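Local coordinates for putative regulator (Escherichia coli O6, PDB 3HFI), which is probably a DNA-binding transcription regulator, represented here by its UTRA domain, the part that in related regulators senses small effector molecules, at residues Q136-F139 with P145-F148. Sequence-based numbering, arbitrary orientation.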
ATOM      1  N   GLN A 136      -6.903   4.617  -3.874  1.00 14.58           N
ATOM      2  CA  GLN A 136      -6.687   4.109  -2.553  1.00 13.16           C
ATOM      3  C   GLN A 136      -7.620   4.781  -1.581  1.00 13.52           C
ATOM      4  O   GLN A 136      -7.719   6.017  -1.548  1.00 14.93           O
ATOM      5  CB  GLN A 136      -5.272   4.430  -2.126  1.00 13.09           C
ATOM      6  CG  GLN A 136      -4.951   3.858  -0.734  1.00 15.06           C
ATOM      7  CD  GLN A 136      -3.575   4.171  -0.294  1.00 18.67           C
ATOM      8  OE1 GLN A 136      -3.215   5.370  -0.112  1.00 17.59           O
ATOM      9  NE2 GLN A 136      -2.745   3.104  -0.125  1.00 16.63           N
ATOM     10  N   LEU A 137      -8.286   3.988  -0.776  1.00 12.17           N
ATOM     11  CA  LEU A 137      -9.192   4.492   0.233  1.00 12.42           C
ATOM     12  C   LEU A 137      -8.525   4.172   1.565  1.00 11.75           C
ATOM     13  O   LEU A 137      -8.171   3.057   1.795  1.00 10.74           O
ATOM     14  CB  LEU A 137     -10.570   3.816   0.093  1.00 11.62           C
ATOM     15  CG  LEU A 137     -11.751   4.389   0.873  1.00 14.75           C
ATOM     16  CD1 LEU A 137     -11.917   5.883   0.677  1.00  6.17           C
ATOM     17  CD2 LEU A 137     -13.061   3.663   0.551  1.00 14.75           C
ATOM     18  N   VAL A 138      -8.415   5.173   2.427  1.00 12.91           N
ATOM     19  CA  VAL A 138      -7.738   5.114   3.726  1.00 12.66           C
ATOM     20  C   VAL A 138      -8.763   5.366   4.829  1.00 13.00           C
ATOM     21  O   VAL A 138      -9.580   6.273   4.707  1.00 14.40           O
ATOM     22  CB  VAL A 138      -6.575   6.148   3.772  1.00 12.33           C
ATOM     23  CG1 VAL A 138      -5.863   6.125   5.145  1.00 10.73           C
ATOM     24  CG2 VAL A 138      -5.549   5.844   2.621  1.00 10.59           C
ATOM     25  N   PHE A 139      -8.742   4.525   5.883  1.00 13.11           N
ATOM     26  CA  PHE A 139      -9.781   4.464   6.906  1.00 12.73           C
ATOM     27  C   PHE A 139      -9.156   4.612   8.276  1.00 14.53           C
ATOM     28  O   PHE A 139      -8.073   4.059   8.544  1.00 14.88           O
ATOM     29  CB  PHE A 139     -10.447   3.107   6.958  1.00 13.22           C
ATOM     30  CG  PHE A 139     -11.226   2.715   5.734  1.00 14.36           C
ATOM     31  CD1 PHE A 139     -12.600   2.639   5.776  1.00 15.14           C
ATOM     32  CD2 PHE A 139     -10.576   2.295   4.594  1.00 15.41           C
ATOM     33  CE1 PHE A 139     -13.325   2.186   4.662  1.00 17.38           C
ATOM     34  CE2 PHE A 139     -11.263   1.841   3.465  1.00 13.25           C
ATOM     35  CZ  PHE A 139     -12.660   1.782   3.506  1.00 16.40           C
ATOM     36  N   PRO A 145     -14.023   5.996   6.607  1.00 13.87           N
ATOM     37  CA  PRO A 145     -13.017   6.476   5.687  1.00 13.26           C
ATOM     38  C   PRO A 145     -12.615   7.905   6.011  1.00 11.66           C
ATOM     39  O   PRO A 145     -13.398   8.642   6.611  1.00 12.64           O
ATOM     40  CB  PRO A 145     -13.728   6.403   4.304  1.00 12.90           C
ATOM     41  CG  PRO A 145     -14.909   5.628   4.519  1.00 13.92           C
ATOM     42  CD  PRO A 145     -15.315   5.875   5.934  1.00 14.92           C
ATOM     43  N   VAL A 146     -11.368   8.266   5.714  1.00 10.99           N
ATOM     44  CA  VAL A 146     -10.899   9.633   5.924  1.00  9.29           C
ATOM     45  C   VAL A 146     -10.325  10.255   4.647  1.00 11.23           C
ATOM     46  O   VAL A 146     -10.382  11.476   4.477  1.00 13.12           O
ATOM     47  CB  VAL A 146      -9.892   9.761   7.056  1.00  9.61           C
ATOM     48  CG1 VAL A 146      -8.592   8.945   6.812  1.00  8.72           C
ATOM     49  CG2 VAL A 146      -9.549  11.270   7.292  1.00  6.22           C
ATOM     50  N   GLU A 147      -9.796   9.434   3.737  1.00 11.67           N
ATOM     51  CA  GLU A 147      -9.089   9.981   2.580  1.00 12.03           C
ATOM     52  C   GLU A 147      -9.210   9.046   1.424  1.00 11.33           C
ATOM     53  O   GLU A 147      -9.228   7.826   1.632  1.00 13.43           O
ATOM     54  CB  GLU A 147      -7.611  10.239   2.908  1.00 12.54           C
ATOM     55  CG  GLU A 147      -6.804  10.990   1.832  1.00 13.70           C
ATOM     56  CD  GLU A 147      -6.186  10.094   0.782  1.00 17.69           C
ATOM     57  OE1 GLU A 147      -5.806   8.943   1.108  1.00 17.41           O
ATOM     58  OE2 GLU A 147      -6.030  10.533  -0.369  1.00 19.90           O
ATOM     59  N   PHE A 148      -9.334   9.621   0.218  1.00 11.62           N
ATOM     60  CA  PHE A 148      -9.496   8.894  -1.056  1.00 12.26           C
ATOM     61  C   PHE A 148      -8.493   9.496  -2.027  1.00 13.32           C
ATOM     62  O   PHE A 148      -8.601  10.678  -2.404  1.00 14.01           O
ATOM     63  CB  PHE A 148     -10.932   9.027  -1.620  1.00 13.53           C
ATOM     64  CG  PHE A 148     -11.128   8.333  -2.922  1.00 11.41           C
ATOM     65  CD1 PHE A 148     -10.941   6.963  -3.020  1.00 15.78           C
ATOM     66  CD2 PHE A 148     -11.462   9.033  -4.059  1.00 17.37           C
ATOM     67  CE1 PHE A 148     -11.081   6.316  -4.203  1.00 13.09           C
ATOM     68  CE2 PHE A 148     -11.595   8.363  -5.296  1.00 15.64           C
ATOM     69  CZ  PHE A 148     -11.439   7.047  -5.349  1.00 14.91           C
TER
HETATM   70  O   HOH W   1      -4.339   7.510  -0.369  1.00 21.29           O
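A classic beta bulge lies in the hairpin of strands 130-139 and 144-153 in the antiparallel sheet of the UTRA domain, where Val146 and Glu147 together face Val138. The carbonyl oxygen of Val138 takes both amides: Val146 N donates to Val138 O at 2.9 Å, almost straight and in the carbonyl plane, while the bond from Glu147 N is weak. In return Val138 N gives a hydrogen bond of 2.9 Å to Glu147 O. The extra residue shifts the register by one, and Phe139 comes to lie beside Pro145: Pro145 CB lies over one face of the Phe139 ring, and Pro145 CG comes within 3.8 Å of Phe139 CE1. Leu137 shares a sheet face with Phe148; a chi1 of -168°, with CG opposite the backbone N, lets its CD1 reach across, where it meets Phe148 CD1 at 4.0 Å and Pro145 CB at 4.1 Å; the Leu137 and Phe148 side chains run roughly perpendicular. Val138 and Glu147 share the other face, where a bend at chi2 (-88°) lays the carboxylate of Glu147 against Val138, with Glu147 OE1 3.5 Å from Val138 CG2. The side-chain amide of Gln136 bonds Tyr159 and Gly161 of the second subunit. The bulge thus spends one acceptor, Val138 O, on two donors without leaving either amide of the extra residue pair unpartnered, while the buried carboxylate oxygen Glu147 OE2 is satisfied by a hydrogen bond from Asn71 ND2.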